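Side-chain contacts in molybdopterin adenylyltransferase (Helicobacter pylori, PDB 4XCW), which probably transfers an adenylyl group from ATP to molybdopterin, a late step in the biosynthesis of the molybdenum cofactor: residues E52-L55 / I56-S59; I61-C64 / D65-C69; I152-C155 / V156-L160. All coordinates share one frame; numbering follows the deposited sequence.

Contact 1 (E52-L55 / I56-S59); sequences ERDL and IEKS
Lys58 reaches back one helical turn to Asp54, and its chain can be followed along that neighbour from root to tip. CB packs on the Asp54 carbonyl oxygen, and Lys58 CG lies closer to it, 3.3 Å from Asp54 O. From CD onward the carboxylate takes over: CD has both Asp54 O and Asp54 OD2 within van der Waals range, while Lys58 CE comes to 3.2 Å from Asp54 OD2. Lys58 NZ ends 3.5 Å from Asp54 OD2, a long salt bridge that uses one carboxylate oxygen. The extended lysine, straight beyond CG, passes slantwise over the aspartate, which holds CG opposite its backbone N (chi1 -168°), a torsion that puts OD2 beside Lys58 CE. Beneath this pair Lys58 N donates to Asp54 O at 2.9 Å, so side chain and backbone span the same i to i+4 step.

One residue earlier, Arg53 and Glu57 repeat the spacing. The guanidinium presents an edge to Glu57 OE2, with its plane and that of the carboxylate 61° apart; the modelled separation is implausibly short, so the exact geometry of this salt bridge is doubtful. On the inner side, Ile56 CG1 lies 3.4 Å from Glu52 O, while the Ile56 side chain packs against helix 86-93 and strands 6-13 and 42-49. Glu52, at the N-cap position, sends its own carboxylate to Arg83.

These turns open helix 53-66. Asp54 OD1 stands 4.1 Å from Glu57 OE1, two like charges whose repulsion is probably eased by Lys58. Acidic groups near the helix start should also suit the helix dipole. Arg53, Asp54 and Lys58 are exposed, whereas Glu57 is a buried carboxylate against helix 86-93 and Ile56 faces the sheet.

Contact 2 (I61-C64 / D65-C69); sequences IKMC and DEYQC
Lys62 and Tyr67 lie side by side and point the same way, the aliphatic part of the lysine running over one face of the ring. Lys62 CG stands 4.1 Å from the Tyr67 ring centroid, 21° off the normal, in a CH-pi contact displaced toward the rim. Farther out, Lys62 CD lies 3.7 Å from Tyr67 OH. The lysine bends at chi3 (54°), yet CE and NZ stay near the hydroxyl, with NZ in a salt bridge to Glu47. The Met63 and Tyr67 side chains cross at a slant, Met63 CG 4.0 Å from Tyr67 CD2. Ile61 and Asp65 again run alongside each other, with Ile61 CG2 3.5 Å from Asp65 OD2; that carboxylate is paired with Arg126.

The helix widens to a pi-type turn here, and Lys62 O accepts from two amides, Glu66 N at 2.9 Å and Tyr67 N at 3.0 Å, the latter bond being the straighter. Beyond it, Cys69 N donates to Met63 O at 3.0 Å, after Gln68 has left the helix with positive phi.

This end of helix 53-66 leads toward strand 71-75. The Lys62 stem covers one ring face and Tyr67 stacks on His45, while Met63 and Cys64 pack inward on Val72. The salt bridges to Glu47 and Arg126 probably offset the charges of Lys62 and Asp65, and they tie the helix end to strands 42-49 and 123-126.

Contact 3 (I152-C155 / V156-L160); sequences IPYC and VDLIL
Two first torsions bring the Tyr154 ring and Leu158 together. Tyr154 holds CG opposite its backbone N (chi1 -175°), swinging the ring forward along the helix; Leu158 holds CG beside its own N (chi1 -68°), which sends its branches back toward the ring. The two side chains meet at a slant. Leu158 CD1 sits over one face of the Tyr154 ring, 4.0 Å from the centroid and offset to the CE2 side, where it approaches Tyr154 CE2 to 3.6 Å in a CH-pi contact. The other branch reaches the far end of the ring, Leu158 CD2 lying 3.8 Å from Tyr154 OH. Asp157 OD2 lies near the ring plane, at its edge rather than over a face.

The carboxylate of Asp157 folds back over the preceding turn, with Asp157 OD1 3.1 Å from Pro153 O. As both atoms are acceptors this is a close approach without a bond, and the charge is instead met by Arg175 through a salt bridge to OD2. Ile152 CG2 meets Val156 CG2 at 4.1 Å, the two chains crossing aslant, while toward the sheet Ile152 and Cys155 pack on Leu130 of strand 129-134. The helical bonds run from Val156 N to Ile152 O, 2.8 Å, through to the longer Ile159 N to Cys155 O, 3.2 Å. Leu160, with positive phi, is the C' residue of a Schellman motif that ends helix 152-158.

Tyr154 and Leu158 also carry the contact across the subunit boundary: Tyr154 packs on Thr115 and Leu158 on Pro80 of the second subunit. The helix therefore joins its own sheet to a neighbouring chain of the trimeric assembly by largely apolar chemistry, with Asp157 and Arg175 probably neutralising each other at its side.

In the fold
Contacts 1 and 2 follow one another on helix 53-66, their centres about 13 Å apart, and both are partly buried. Contact 1 marks the start of the helix and has charged side chains, mostly exposed, around an inward Ile56; contact 2 marks its other end, where a ring and aliphatic stems come to the fore and the charges find partners on strands 42-49 and 123-126. Contact 3 is the buried one, on helix 152-158, its centre about 16 Å from that of contact 2 and about 25 Å from that of contact 1. It too packs on strand 123-126, yet it alone of the three meets another subunit, and its chemistry is mainly apolar.

Contact 1 (E52-L55 / I56-S59)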
ATOM      1  N   GLU B  52     -22.006   9.758  -6.431  1.00 40.30           N
ATOM      2  CA  GLU B  52     -22.366   8.675  -7.341  1.00 39.12           C
ATOM      3  C   GLU B  52     -21.149   8.352  -8.184  1.00 33.47           C
ATOM      4  O   GLU B  52     -20.567   9.245  -8.803  1.00 33.18           O
ATOM      5  CB  GLU B  52     -23.554   9.057  -8.231  1.00 40.44           C
ATOM      6  CG  GLU B  52     -24.762   9.588  -7.486  1.00 43.19           C
ATOM      7  CD  GLU B  52     -25.494   8.511  -6.707  1.00 47.44           C
ATOM      8  OE1 GLU B  52     -25.275   7.315  -6.990  1.00 46.40           O
ATOM      9  OE2 GLU B  52     -26.292   8.862  -5.812  1.00 52.07           O
ATOM     10  N   ARG B  53     -20.755   7.083  -8.199  1.00 38.58           N
ATOM     11  CA  ARG B  53     -19.490   6.696  -8.820  1.00 38.37           C
ATOM     12  C   ARG B  53     -19.377   7.135 -10.277  1.00 34.94           C
ATOM     13  O   ARG B  53     -18.376   7.741 -10.665  1.00 35.13           O
ATOM     14  CB  ARG B  53     -19.278   5.182  -8.728  1.00 44.00           C
ATOM     15  CG  ARG B  53     -17.892   4.743  -9.195  1.00 51.10           C
ATOM     16  CD  ARG B  53     -17.742   3.232  -9.187  1.00 58.62           C
ATOM     17  NE  ARG B  53     -18.778   2.579  -9.981  1.00 67.97           N
ATOM     18  CZ  ARG B  53     -18.642   2.233 -11.256  1.00 73.29           C
ATOM     19  NH1 ARG B  53     -17.506   2.473 -11.896  1.00 75.56           N
ATOM     20  NH2 ARG B  53     -19.645   1.645 -11.895  1.00 75.98           N
ATOM     21  N   ASP B  54     -20.390   6.842 -11.087  1.00 32.18           N
ATOM     22  CA  ASP B  54     -20.273   7.148 -12.511  1.00 35.35           C
ATOM     23  C   ASP B  54     -20.174   8.656 -12.751  1.00 33.74           C
ATOM     24  O   ASP B  54     -19.464   9.102 -13.655  1.00 31.02           O
ATOM     25  CB  ASP B  54     -21.443   6.564 -13.304  1.00 41.50           C
ATOM     26  CG  ASP B  54     -21.203   6.620 -14.802  1.00 49.56           C
ATOM     27  OD1 ASP B  54     -20.106   6.206 -15.247  1.00 49.80           O
ATOM     28  OD2 ASP B  54     -22.098   7.099 -15.530  1.00 51.04           O
ATOM     29  N   LEU B  55     -20.869   9.439 -11.933  1.00 33.35           N
ATOM     30  CA  LEU B  55     -20.817  10.890 -12.063  1.00 31.61           C
ATOM     31  C   LEU B  55     -19.431  11.426 -11.727  1.00 30.28           C
ATOM     32  O   LEU B  55     -18.923  12.331 -12.390  1.00 30.54           O
ATOM     33  CB  LEU B  55     -21.867  11.549 -11.166  1.00 34.29           C
ATOM     34  CG  LEU B  55     -23.298  11.533 -11.696  1.00 37.96           C
ATOM     35  CD1 LEU B  55     -24.231  12.273 -10.748  1.00 40.38           C
ATOM     36  CD2 LEU B  55     -23.345  12.136 -13.092  1.00 37.28           C
ATOM     37  N   ILE B  56     -18.811  10.871 -10.695  1.00 28.26           N
ATOM     38  CA  ILE B  56     -17.461  11.293 -10.345  1.00 24.88           C
ATOM     39  C   ILE B  56     -16.463  10.884 -11.431  1.00 24.41           C
ATOM     40  O   ILE B  56     -15.576  11.658 -11.791  1.00 26.81           O
ATOM     41  CB  ILE B  56     -17.038  10.718  -8.990  1.00 24.72           C
ATOM     42  CG1 ILE B  56     -17.974  11.251  -7.902  1.00 30.12           C
ATOM     43  CG2 ILE B  56     -15.581  11.069  -8.686  1.00 25.43           C
ATOM     44  CD1 ILE B  56     -17.431  11.116  -6.499  1.00 38.10           C
ATOM     45  N   GLU B  57     -16.623   9.680 -11.971  1.00 27.55           N
ATOM     46  CA  GLU B  57     -15.756   9.234 -13.063  1.00 27.29           C
ATOM     47  C   GLU B  57     -15.876  10.174 -14.253  1.00 27.08           C
ATOM     48  O   GLU B  57     -14.877  10.623 -14.804  1.00 29.34           O
ATOM     49  CB  GLU B  57     -16.105   7.811 -13.496  1.00 32.41           C
ATOM     50  CG  GLU B  57     -15.826   6.750 -12.446  1.00 32.76           C
ATOM     51  CD  GLU B  57     -16.159   5.357 -12.930  1.00 40.83           C
ATOM     52  OE1 GLU B  57     -16.323   5.174 -14.157  1.00 40.73           O
ATOM     53  OE2 GLU B  57     -16.249   4.443 -12.081  1.00 43.88           O
ATOM     54  N   LYS B  58     -17.112  10.464 -14.649  1.00 29.56           N
ATOM     55  CA  LYS B  58     -17.358  11.353 -15.777  1.00 30.60           C
ATOM     56  C   LYS B  58     -16.749  12.731 -15.573  1.00 29.96           C
ATOM     57  O   LYS B  58     -16.207  13.316 -16.503  1.00 32.31           O
ATOM     58  CB  LYS B  58     -18.859  11.482 -16.025  1.00 32.73           C
ATOM     59  CG  LYS B  58     -19.473  10.276 -16.707  1.00 41.65           C
ATOM     60  CD  LYS B  58     -20.960  10.477 -16.928  1.00 47.44           C
ATOM     61  CE  LYS B  58     -21.559   9.352 -17.754  1.00 53.91           C
ATOM     62  NZ  LYS B  58     -23.031   9.505 -17.895  1.00 61.45           N
ATOM     63  N   SER B  59     -16.844  13.253 -14.355  1.00 33.52           N
ATOM     64  CA  SER B  59     -16.287  14.564 -14.032  0.50 31.27           C
ATOM     65  C   SER B  59     -14.767  14.556 -14.119  1.00 29.40           C
ATOM     66  O   SER B  59     -14.164  15.447 -14.714  1.00 28.88           O
ATOM     67  CB  SER B  59     -16.723  15.006 -12.634  0.50 30.91           C
ATOM     68  OG  SER B  59     -16.202  16.288 -12.322  0.50 28.24           O
TER

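Contact 2 (I61-C64 / D65-C69)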
ATOM      1  N   ILE B  61     -12.957  12.495 -15.814  1.00 29.53           N
ATOM      2  CA  ILE B  61     -12.588  12.292 -17.205  1.00 29.21           C
ATOM      3  C   ILE B  61     -12.695  13.605 -17.981  1.00 29.20           C
ATOM      4  O   ILE B  61     -11.830  13.923 -18.797  1.00 29.40           O
ATOM      5  CB  ILE B  61     -13.452  11.189 -17.849  1.00 31.63           C
ATOM      6  CG1 ILE B  61     -13.051   9.827 -17.273  1.00 30.71           C
ATOM      7  CG2 ILE B  61     -13.304  11.194 -19.368  1.00 34.17           C
ATOM      8  CD1 ILE B  61     -13.943   8.686 -17.689  1.00 32.38           C
ATOM      9  N   LYS B  62     -13.729  14.387 -17.691  1.00 29.70           N
ATOM     10  CA  LYS B  62     -13.931  15.661 -18.378  1.00 31.88           C
ATOM     11  C   LYS B  62     -12.809  16.638 -18.027  1.00 28.80           C
ATOM     12  O   LYS B  62     -12.293  17.341 -18.896  1.00 33.28           O
ATOM     13  CB  LYS B  62     -15.302  16.254 -18.025  1.00 34.33           C
ATOM     14  CG  LYS B  62     -15.583  17.622 -18.638  1.00 42.72           C
ATOM     15  CD  LYS B  62     -17.050  18.013 -18.476  1.00 51.59           C
ATOM     16  CE  LYS B  62     -17.497  17.926 -17.023  1.00 53.34           C
ATOM     17  NZ  LYS B  62     -18.920  18.335 -16.834  1.00 59.05           N
ATOM     18  N   MET B  63     -12.420  16.674 -16.756  1.00 29.29           N
ATOM     19  CA  MET B  63     -11.365  17.592 -16.328  1.00 29.76           C
ATOM     20  C   MET B  63     -10.027  17.246 -16.982  1.00 30.68           C
ATOM     21  O   MET B  63      -9.308  18.136 -17.446  1.00 29.61           O
ATOM     22  CB  MET B  63     -11.233  17.590 -14.804  1.00 30.57           C
ATOM     23  CG  MET B  63     -12.410  18.252 -14.079  1.00 33.15           C
ATOM     24  SD  MET B  63     -12.280  18.098 -12.275  1.00 31.47           S
ATOM     25  CE  MET B  63     -13.726  19.011 -11.738  1.00 26.92           C
ATOM     26  N   CYS B  64      -9.706  15.955 -17.036  1.00 26.42           N
ATOM     27  CA  CYS B  64      -8.472  15.506 -17.680  1.00 27.96           C
ATOM     28  C   CYS B  64      -8.519  15.661 -19.199  1.00 31.27           C
ATOM     29  O   CYS B  64      -7.618  16.259 -19.802  1.00 32.09           O
ATOM     30  CB  CYS B  64      -8.183  14.043 -17.336  1.00 25.91           C
ATOM     31  SG  CYS B  64      -7.880  13.731 -15.600  1.00 26.75           S
ATOM     32  N   ASP B  65      -9.570  15.117 -19.812  1.00 30.75           N
ATOM     33  CA  ASP B  65      -9.631  14.999 -21.268  1.00 33.87           C
ATOM     34  C   ASP B  65     -10.079  16.275 -21.981  1.00 37.45           C
ATOM     35  O   ASP B  65      -9.473  16.676 -22.978  1.00 41.60           O
ATOM     36  CB  ASP B  65     -10.565  13.855 -21.675  1.00 34.75           C
ATOM     37  CG  ASP B  65     -10.071  12.491 -21.214  1.00 34.68           C
ATOM     38  OD1 ASP B  65      -9.101  12.425 -20.429  1.00 31.50           O
ATOM     39  OD2 ASP B  65     -10.671  11.480 -21.641  1.00 30.78           O
ATOM     40  N   GLU B  66     -11.146  16.900 -21.493  1.00 35.55           N
ATOM     41  CA  GLU B  66     -11.692  18.072 -22.171  1.00 39.16           C
ATOM     42  C   GLU B  66     -11.041  19.369 -21.705  1.00 36.65           C
ATOM     43  O   GLU B  66     -10.671  20.208 -22.528  1.00 40.21           O
ATOM     44  CB  GLU B  66     -13.207  18.154 -21.972  1.00 46.27           C
ATOM     45  CG  GLU B  66     -13.986  17.052 -22.660  1.00 57.26           C
ATOM     46  CD  GLU B  66     -15.484  17.285 -22.608  1.00 66.94           C
ATOM     47  OE1 GLU B  66     -15.907  18.462 -22.602  1.00 68.64           O
ATOM     48  OE2 GLU B  66     -16.237  16.289 -22.572  1.00 71.03           O
ATOM     49  N   TYR B  67     -10.908  19.534 -20.392  1.00 36.23           N
ATOM     50  CA  TYR B  67     -10.330  20.754 -19.828  1.00 39.60           C
ATOM     51  C   TYR B  67      -8.804  20.718 -19.820  1.00 40.73           C
ATOM     52  O   TYR B  67      -8.160  21.727 -19.525  1.00 36.27           O
ATOM     53  CB  TYR B  67     -10.839  20.991 -18.400  1.00 37.77           C
ATOM     54  CG  TYR B  67     -12.341  21.147 -18.269  1.00 40.91           C
ATOM     55  CD1 TYR B  67     -13.123  21.537 -19.350  1.00 49.35           C
ATOM     56  CD2 TYR B  67     -12.975  20.913 -17.053  1.00 42.29           C
ATOM     57  CE1 TYR B  67     -14.497  21.679 -19.223  1.00 50.49           C
ATOM     58  CE2 TYR B  67     -14.347  21.056 -16.921  1.00 43.67           C
ATOM     59  CZ  TYR B  67     -15.100  21.434 -18.005  1.00 50.32           C
ATOM     60  OH  TYR B  67     -16.462  21.571 -17.862  1.00 54.31           O
ATOM     61  N   GLN B  68      -8.239  19.551 -20.134  1.00 33.98           N
ATOM     62  CA  GLN B  68      -6.791  19.363 -20.200  1.00 34.35           C
ATOM     63  C   GLN B  68      -6.071  19.767 -18.912  1.00 33.44           C
ATOM     64  O   GLN B  68      -5.011  20.390 -18.958  1.00 32.13           O
ATOM     65  CB  GLN B  68      -6.204  20.151 -21.375  1.00 41.28           C
ATOM     66  CG  GLN B  68      -6.676  19.690 -22.741  1.00 48.57           C
ATOM     67  CD  GLN B  68      -5.827  20.255 -23.862  1.00 61.04           C
ATOM     68  OE1 GLN B  68      -5.301  19.513 -24.691  1.00 67.53           O
ATOM     69  NE2 GLN B  68      -5.682  21.576 -23.888  1.00 66.02           N
ATOM     70  N   CYS B  69      -6.641  19.411 -17.767  1.00 29.17           N
ATOM     71  CA  CYS B  69      -6.007  19.723 -16.487  1.00 25.99           C
ATOM     72  C   CYS B  69      -4.732  18.914 -16.288  1.00 26.45           C
ATOM     73  O   CYS B  69      -4.735  17.700 -16.457  1.00 31.44           O
ATOM     74  CB  CYS B  69      -6.970  19.452 -15.335  1.00 26.69           C
ATOM     75  SG  CYS B  69      -8.404  20.531 -15.334  1.00 33.09           S
TER

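Contact 3 (I152-C155 / V156-L160)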
ATOM      1  N   ILE B 152       5.008  17.009  -7.027  1.00 21.14           N
ATOM      2  CA  ILE B 152       4.011  17.157  -8.091  1.00 23.31           C
ATOM      3  C   ILE B 152       4.561  17.757  -9.408  1.00 22.54           C
ATOM      4  O   ILE B 152       4.307  17.204 -10.486  1.00 24.27           O
ATOM      5  CB  ILE B 152       2.805  17.989  -7.586  1.00 25.66           C
ATOM      6  CG1 ILE B 152       1.997  17.158  -6.586  1.00 21.02           C
ATOM      7  CG2 ILE B 152       1.901  18.412  -8.731  1.00 20.87           C
ATOM      8  CD1 ILE B 152       0.758  17.857  -6.065  1.00 22.99           C
ATOM      9  N   PRO B 153       5.318  18.868  -9.344  1.00 24.04           N
ATOM     10  CA  PRO B 153       5.807  19.403 -10.626  1.00 23.92           C
ATOM     11  C   PRO B 153       6.630  18.406 -11.453  1.00 24.36           C
ATOM     12  O   PRO B 153       6.468  18.341 -12.671  1.00 25.82           O
ATOM     13  CB  PRO B 153       6.680  20.581 -10.192  1.00 24.02           C
ATOM     14  CG  PRO B 153       6.084  21.023  -8.903  1.00 27.58           C
ATOM     15  CD  PRO B 153       5.687  19.747  -8.219  1.00 25.61           C
ATOM     16  N   TYR B 154       7.501  17.642 -10.801  1.00 25.01           N
ATOM     17  CA  TYR B 154       8.289  16.650 -11.518  1.00 24.49           C
ATOM     18  C   TYR B 154       7.381  15.560 -12.068  1.00 24.08           C
ATOM     19  O   TYR B 154       7.577  15.096 -13.186  1.00 25.93           O
ATOM     20  CB  TYR B 154       9.353  16.041 -10.617  1.00 23.42           C
ATOM     21  CG  TYR B 154      10.295  15.083 -11.313  1.00 25.43           C
ATOM     22  CD1 TYR B 154      10.967  15.456 -12.470  1.00 29.76           C
ATOM     23  CD2 TYR B 154      10.537  13.818 -10.791  1.00 27.84           C
ATOM     24  CE1 TYR B 154      11.842  14.592 -13.093  1.00 33.06           C
ATOM     25  CE2 TYR B 154      11.407  12.950 -11.407  1.00 33.68           C
ATOM     26  CZ  TYR B 154      12.054  13.340 -12.558  1.00 33.19           C
ATOM     27  OH  TYR B 154      12.919  12.475 -13.171  1.00 36.16           O
ATOM     28  N   CYS B 155       6.388  15.151 -11.277  1.00 23.38           N
ATOM     29  CA  CYS B 155       5.440  14.138 -11.746  1.00 24.01           C
ATOM     30  C   CYS B 155       4.718  14.612 -13.000  1.00 27.60           C
ATOM     31  O   CYS B 155       4.547  13.855 -13.956  1.00 26.56           O
ATOM     32  CB  CYS B 155       4.407  13.798 -10.668  1.00 21.37           C
ATOM     33  SG  CYS B 155       3.371  12.354 -11.089  1.00 25.02           S
ATOM     34  N   VAL B 156       4.285  15.867 -12.986  1.00 24.68           N
ATOM     35  CA  VAL B 156       3.566  16.435 -14.122  1.00 24.82           C
ATOM     36  C   VAL B 156       4.510  16.538 -15.336  1.00 25.49           C
ATOM     37  O   VAL B 156       4.090  16.294 -16.471  1.00 23.48           O
ATOM     38  CB  VAL B 156       2.946  17.807 -13.757  1.00 26.90           C
ATOM     39  CG1 VAL B 156       2.404  18.531 -14.995  1.00 23.36           C
ATOM     40  CG2 VAL B 156       1.837  17.614 -12.729  1.00 23.60           C
ATOM     41  N   ASP B 157       5.785  16.851 -15.094  1.00 24.52           N
ATOM     42  CA  ASP B 157       6.794  16.826 -16.168  1.00 25.39           C
ATOM     43  C   ASP B 157       6.877  15.449 -16.825  1.00 28.33           C
ATOM     44  O   ASP B 157       6.886  15.334 -18.053  1.00 26.12           O
ATOM     45  CB  ASP B 157       8.195  17.175 -15.660  1.00 26.71           C
ATOM     46  CG  ASP B 157       8.318  18.595 -15.162  1.00 30.97           C
ATOM     47  OD1 ASP B 157       7.419  19.419 -15.429  1.00 32.51           O
ATOM     48  OD2 ASP B 157       9.343  18.880 -14.502  1.00 30.69           O
ATOM     49  N   LEU B 158       6.962  14.409 -15.999  1.00 24.81           N
ATOM     50  CA  LEU B 158       7.185  13.055 -16.497  1.00 26.19           C
ATOM     51  C   LEU B 158       6.023  12.510 -17.317  1.00 25.71           C
ATOM     52  O   LEU B 158       6.232  11.678 -18.195  1.00 28.09           O
ATOM     53  CB  LEU B 158       7.467  12.096 -15.339  1.00 28.55           C
ATOM     54  CG  LEU B 158       8.777  12.303 -14.584  1.00 27.41           C
ATOM     55  CD1 LEU B 158       8.864  11.361 -13.387  1.00 25.80           C
ATOM     56  CD2 LEU B 158       9.952  12.099 -15.519  1.00 25.87           C
ATOM     57  N   ILE B 159       4.808  12.960 -17.012  1.00 23.25           N
ATOM     58  CA  ILE B 159       3.620  12.524 -17.752  1.00 25.74           C
ATOM     59  C   ILE B 159       3.298  13.484 -18.903  1.00 29.76           C
ATOM     60  O   ILE B 159       2.270  13.357 -19.572  1.00 31.59           O
ATOM     61  CB  ILE B 159       2.391  12.390 -16.817  1.00 21.94           C
ATOM     62  CG1 ILE B 159       1.881  13.756 -16.367  1.00 23.72           C
ATOM     63  CG2 ILE B 159       2.717  11.506 -15.626  1.00 24.83           C
ATOM     64  CD1 ILE B 159       0.779  13.669 -15.287  1.00 22.82           C
ATOM     65  N   LEU B 160       4.202  14.437 -19.120  1.00 26.64           N
ATOM     66  CA  LEU B 160       4.166  15.369 -20.250  1.00 26.10           C
ATOM     67  C   LEU B 160       3.072  16.431 -20.132  1.00 31.31           C
ATOM     68  O   LEU B 160       2.592  16.947 -21.143  1.00 29.29           O
ATOM     69  CB  LEU B 160       4.014  14.606 -21.584  1.00 26.87           C
ATOM     70  CG  LEU B 160       4.976  13.434 -21.789  1.00 28.35           C
ATOM     71  CD1 LEU B 160       4.825  12.813 -23.186  1.00 32.34           C
ATOM     72  CD2 LEU B 160       6.416  13.876 -21.544  1.00 31.33           C
TER